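Local coordinates for protein 16S rRNA (adenine(1408)-N(1))-methyltransferase (Escherichia coli, PDB 3P2E) that methylates the N1 position of adenine 1408 in the 16S rRNA of assembled 30S subunits, using S-adenosylmethionine, and so confers resistance to aminoglycosides, at residues A[106-115]-A[135-143]. Residues are numbered along the deposited sequence; the frame is centred on the assembly and turned at random.
Sequences PWGTLLEYVI and FEFVTTYSD. With SAH (S-adenosyl-L-homocysteine), chain C.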
loop_
_atom_site.group_PDB
_atom_site.type_symbol
_atom_site.label_atom_id
_atom_site.label_comp_id
_atom_site.label_asym_id
_atom_site.label_seq_id
_atom_site.Cartn_x
_atom_site.Cartn_y
_atom_site.Cartn_z
ATOM N N PRO A 106 3.445 5.507 -6.222
ATOM C CA PRO A 106 2.628 6.646 -5.807
ATOM C C PRO A 106 2.706 7.809 -6.791
ATOM O O PRO A 106 3.641 7.907 -7.592
ATOM C CB PRO A 106 3.206 7.001 -4.439
ATOM C CG PRO A 106 4.664 6.679 -4.610
ATOM C CD PRO A 106 4.610 5.341 -5.330
ATOM N N TRP A 107 1.714 8.686 -6.716
ATOM C CA TRP A 107 1.652 9.859 -7.575
ATOM C C TRP A 107 1.027 10.971 -6.746
ATOM O O TRP A 107 0.461 10.717 -5.685
ATOM C CB TRP A 107 0.791 9.558 -8.802
ATOM C CG TRP A 107 1.230 10.251 -10.055
ATOM C CD1 TRP A 107 2.429 10.107 -10.696
ATOM C CD2 TRP A 107 0.457 11.156 -10.850
ATOM N NE1 TRP A 107 2.446 10.863 -11.844
ATOM C CE2 TRP A 107 1.249 11.517 -11.963
ATOM C CE3 TRP A 107 -0.832 11.697 -10.731
ATOM C CZ2 TRP A 107 0.794 12.394 -12.954
ATOM C CZ3 TRP A 107 -1.283 12.570 -11.719
ATOM C CH2 TRP A 107 -0.470 12.909 -12.815
ATOM N N GLY A 108 1.137 12.208 -7.211
ATOM C CA GLY A 108 0.548 13.296 -6.453
ATOM C C GLY A 108 1.227 13.558 -5.123
ATOM O O GLY A 108 2.442 13.384 -4.981
ATOM N N THR A 109 0.444 13.970 -4.131
ATOM C CA THR A 109 1.009 14.281 -2.826
ATOM C C THR A 109 1.689 13.091 -2.151
ATOM O O THR A 109 2.699 13.261 -1.478
ATOM C CB THR A 109 -0.059 14.876 -1.868
ATOM O OG1 THR A 109 -1.111 13.929 -1.653
ATOM C CG2 THR A 109 -0.654 16.142 -2.465
ATOM N N LEU A 110 1.156 11.887 -2.341
ATOM C CA LEU A 110 1.753 10.712 -1.712
ATOM C C LEU A 110 3.177 10.492 -2.207
ATOM O O LEU A 110 4.065 10.129 -1.428
ATOM C CB LEU A 110 0.905 9.459 -1.972
ATOM C CG LEU A 110 1.346 8.189 -1.232
ATOM C CD1 LEU A 110 1.450 8.463 0.264
ATOM C CD2 LEU A 110 0.346 7.064 -1.505
ATOM N N LEU A 111 3.405 10.710 -3.497
ATOM C CA LEU A 111 4.748 10.544 -4.036
ATOM C C LEU A 111 5.705 11.513 -3.340
ATOM O O LEU A 111 6.799 11.128 -2.929
ATOM C CB LEU A 111 4.762 10.789 -5.551
ATOM C CG LEU A 111 6.147 10.809 -6.215
ATOM C CD1 LEU A 111 6.833 9.471 -6.039
ATOM C CD2 LEU A 111 6.000 11.137 -7.699
ATOM N N GLU A 112 5.289 12.768 -3.186
ATOM C CA GLU A 112 6.146 13.752 -2.536
ATOM C C GLU A 112 6.421 13.401 -1.069
ATOM O O GLU A 112 7.529 13.607 -0.577
ATOM C CB GLU A 112 5.538 15.159 -2.637
ATOM C CG GLU A 112 4.428 15.454 -1.650
ATOM C CD GLU A 112 4.032 16.921 -1.638
ATOM O OE1 GLU A 112 4.920 17.777 -1.433
ATOM O OE2 GLU A 112 2.834 17.219 -1.827
ATOM N N TYR A 113 5.430 12.855 -0.368
ATOM C CA TYR A 113 5.637 12.496 1.037
ATOM C C TYR A 113 6.714 11.425 1.167
ATOM O O TYR A 113 7.451 11.387 2.152
ATOM C CB TYR A 113 4.345 11.978 1.677
ATOM C CG TYR A 113 3.229 12.997 1.735
ATOM C CD1 TYR A 113 3.507 14.364 1.809
ATOM C CD2 TYR A 113 1.895 12.596 1.739
ATOM C CE1 TYR A 113 2.482 15.304 1.883
ATOM C CE2 TYR A 113 0.864 13.529 1.818
ATOM C CZ TYR A 113 1.165 14.880 1.888
ATOM O OH TYR A 113 0.149 15.809 1.956
ATOM N N VAL A 114 6.798 10.550 0.174
ATOM C CA VAL A 114 7.792 9.488 0.209
ATOM C C VAL A 114 9.172 9.970 -0.230
ATOM O O VAL A 114 10.174 9.649 0.405
ATOM C CB VAL A 114 7.373 8.292 -0.696
ATOM C CG1 VAL A 114 8.491 7.257 -0.749
ATOM C CG2 VAL A 114 6.102 7.652 -0.161
ATOM N N ILE A 115 9.217 10.758 -1.300
ATOM C CA ILE A 115 10.487 11.232 -1.854
ATOM C C ILE A 115 11.196 12.395 -1.163
ATOM O O ILE A 115 12.431 12.424 -1.119
ATOM C CB ILE A 115 10.324 11.608 -3.348
ATOM C CG1 ILE A 115 9.708 10.438 -4.117
ATOM C CG2 ILE A 115 11.677 11.966 -3.951
ATOM C CD1 ILE A 115 10.446 9.147 -3.956
ATOM N N PHE A 135 8.386 -2.891 5.457
ATOM C CA PHE A 135 7.814 -1.842 4.622
ATOM C C PHE A 135 8.484 -1.865 3.263
ATOM O O PHE A 135 9.613 -2.340 3.116
ATOM C CB PHE A 135 7.966 -0.458 5.273
ATOM C CG PHE A 135 9.323 0.166 5.094
ATOM C CD1 PHE A 135 9.592 0.984 3.999
ATOM C CD2 PHE A 135 10.330 -0.053 6.029
ATOM C CE1 PHE A 135 10.845 1.578 3.838
ATOM C CE2 PHE A 135 11.589 0.535 5.878
ATOM C CZ PHE A 135 11.845 1.352 4.781
ATOM N N GLU A 136 7.768 -1.364 2.264
ATOM C CA GLU A 136 8.271 -1.323 0.908
ATOM C C GLU A 136 7.698 -0.115 0.182
ATOM O O GLU A 136 6.481 0.041 0.110
ATOM C CB GLU A 136 7.867 -2.612 0.191
ATOM C CG GLU A 136 7.868 -2.542 -1.319
ATOM C CD GLU A 136 7.276 -3.793 -1.936
ATOM O OE1 GLU A 136 6.084 -4.080 -1.687
ATOM O OE2 GLU A 136 8.002 -4.495 -2.663
ATOM N N PHE A 137 8.580 0.746 -0.327
ATOM C CA PHE A 137 8.168 1.929 -1.086
ATOM C C PHE A 137 8.775 1.784 -2.479
ATOM O O PHE A 137 9.999 1.763 -2.623
ATOM C CB PHE A 137 8.703 3.234 -0.468
ATOM C CG PHE A 137 8.275 3.483 0.959
ATOM C CD1 PHE A 137 7.106 2.929 1.475
ATOM C CD2 PHE A 137 9.044 4.308 1.781
ATOM C CE1 PHE A 137 6.706 3.191 2.790
ATOM C CE2 PHE A 137 8.654 4.576 3.097
ATOM C CZ PHE A 137 7.484 4.018 3.601
ATOM N N VAL A 138 7.931 1.674 -3.500
ATOM C CA VAL A 138 8.419 1.538 -4.873
ATOM C C VAL A 138 8.009 2.791 -5.637
ATOM O O VAL A 138 6.818 3.058 -5.822
ATOM C CB VAL A 138 7.823 0.286 -5.551
ATOM C CG1 VAL A 138 8.359 0.150 -6.974
ATOM C CG2 VAL A 138 8.162 -0.948 -4.732
ATOM N N THR A 139 8.996 3.560 -6.087
ATOM C CA THR A 139 8.710 4.808 -6.779
ATOM C C THR A 139 9.343 4.960 -8.156
ATOM O O THR A 139 10.276 4.244 -8.524
ATOM C CB THR A 139 9.177 6.013 -5.934
ATOM O OG1 THR A 139 10.584 5.897 -5.684
ATOM C CG2 THR A 139 8.445 6.058 -4.605
ATOM N N THR A 140 8.810 5.915 -8.907
ATOM C CA THR A 140 9.313 6.254 -10.228
ATOM C C THR A 140 8.794 7.653 -10.543
ATOM O O THR A 140 7.684 8.010 -10.150
ATOM C CB THR A 140 8.826 5.274 -11.314
ATOM O OG1 THR A 140 9.470 5.593 -12.555
ATOM C CG2 THR A 140 7.312 5.358 -11.492
ATOM N N TYR A 141 9.600 8.456 -11.228
ATOM C CA TYR A 141 9.170 9.804 -11.573
ATOM C C TYR A 141 9.254 10.021 -13.076
ATOM O O TYR A 141 8.256 9.889 -13.788
ATOM C CB TYR A 141 10.026 10.844 -10.844
ATOM C CG TYR A 141 9.456 12.244 -10.906
ATOM C CD1 TYR A 141 8.194 12.526 -10.385
ATOM C CD2 TYR A 141 10.173 13.287 -11.492
ATOM C CE1 TYR A 141 7.658 13.810 -10.445
ATOM C CE2 TYR A 141 9.647 14.576 -11.558
ATOM C CZ TYR A 141 8.390 14.829 -11.034
ATOM O OH TYR A 141 7.864 16.100 -11.097
ATOM N N SER A 142 10.449 10.339 -13.561
ATOM C CA SER A 142 10.654 10.572 -14.986
ATOM C C SER A 142 10.991 9.278 -15.720
ATOM O O SER A 142 11.582 8.363 -15.145
ATOM C CB SER A 142 11.778 11.588 -15.193
ATOM O OG SER A 142 11.462 12.826 -14.583
ATOM N N ASP A 143 10.607 9.210 -16.993
ATOM C CA ASP A 143 10.870 8.038 -17.823
ATOM C C ASP A 143 12.237 8.168 -18.485
ATOM O O ASP A 143 12.774 9.270 -18.603
ATOM C CB ASP A 143 9.789 7.897 -18.886
HETATM N N SAH C . -0.648 1.891 -5.911
HETATM C CA SAH C . -1.313 2.245 -7.052
HETATM C CB SAH C . -1.083 3.727 -7.358
HETATM C CG SAH C . -2.038 4.420 -8.285
HETATM S SD SAH C . -1.755 6.128 -8.617
HETATM C C SAH C . -0.907 1.245 -8.221
HETATM O O SAH C . -1.816 1.208 -8.937
HETATM O OXT SAH C . 0.099 0.701 -8.313
HETATM C "C5'" SAH C . -1.447 7.056 -7.109
HETATM C "C4'" SAH C . -2.630 6.742 -6.080
HETATM O "O4'" SAH C . -2.176 7.411 -4.895
HETATM C "C3'" SAH C . -3.982 7.315 -6.452
HETATM O "O3'" SAH C . -5.000 6.265 -6.477
HETATM C "C2'" SAH C . -4.229 8.451 -5.393
HETATM O "O2'" SAH C . -5.571 8.671 -5.018
HETATM C "C1'" SAH C . -3.337 7.990 -4.220
HETATM N N9 SAH C . -2.879 9.116 -3.313
HETATM C C8 SAH C . -2.321 10.341 -3.707
HETATM N N7 SAH C . -2.077 11.142 -2.686
HETATM C C5 SAH C . -2.516 10.350 -1.572
HETATM C C6 SAH C . -2.484 10.734 -0.187
HETATM N N6 SAH C . -2.015 11.937 0.221
HETATM N N1 SAH C . -2.973 9.770 0.677
HETATM C C2 SAH C . -3.455 8.528 0.246
HETATM N N3 SAH C . -3.481 8.168 -1.099
HETATM C C4 SAH C . -2.992 9.144 -1.931
HETATM O O HOH W 1 5.868 6.469 -8.416
#
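In the Rossmann-like methyltransferase fold, helix 108-115 follows the cofactor-binding loop after strand 98-104 and packs across the neighbouring parallel strand 133-139, where P106, L111, V114 and I115 converge on T139. The axes of helix 108-115 and strand segment 135-139 approach to 10.0 Å, their directions 115° apart, so the helix runs across the strand instead of along it.

T139 CG2, anti to its own carbonyl carbon and beside the backbone N, lies 3.7 to 4.0 Å from I115 CD1, P106 CG, L111 CD1 and V114 CG1. I115 meets T139 tip to tip, its CD1 touching OG1 as well as CG2, while the pyrrolidine ring of P106 comes in obliquely and lays its CD against V138 O. Two residues earlier in the strand, V114 CG1, anti to its backbone N (chi1 174°), lies 3.9 Å from F137 CD2, an oblique approach to the ring. Beyond the strand, L111 sends its other methyl, CD2, to the edge of the Y141 ring, 3.7 Å from CD1, the two side chains crossing at about a right angle.

The polar link is indirect: one water donates to P106 O at 2.8 Å and to T140 O at 2.9 Å, bridging the loop to the chain leaving the strand. On the cofactor side, S-adenosyl-L-homocysteine N6 donates to T109 OG1 at 2.9 Å, nearly straight at 176°, and L110 CB approaches the adenine near N7 and C5. F163 of helix 160-164 also touches I115 and T139.

T139 thus contributes mainly its methyl to an apolar junction, and direct cohesion between the segments is van der Waals packing. The same short helix presents T109 and L110 to the adenine, consistent with the packing holding one wall of the pocket in place against the sheet.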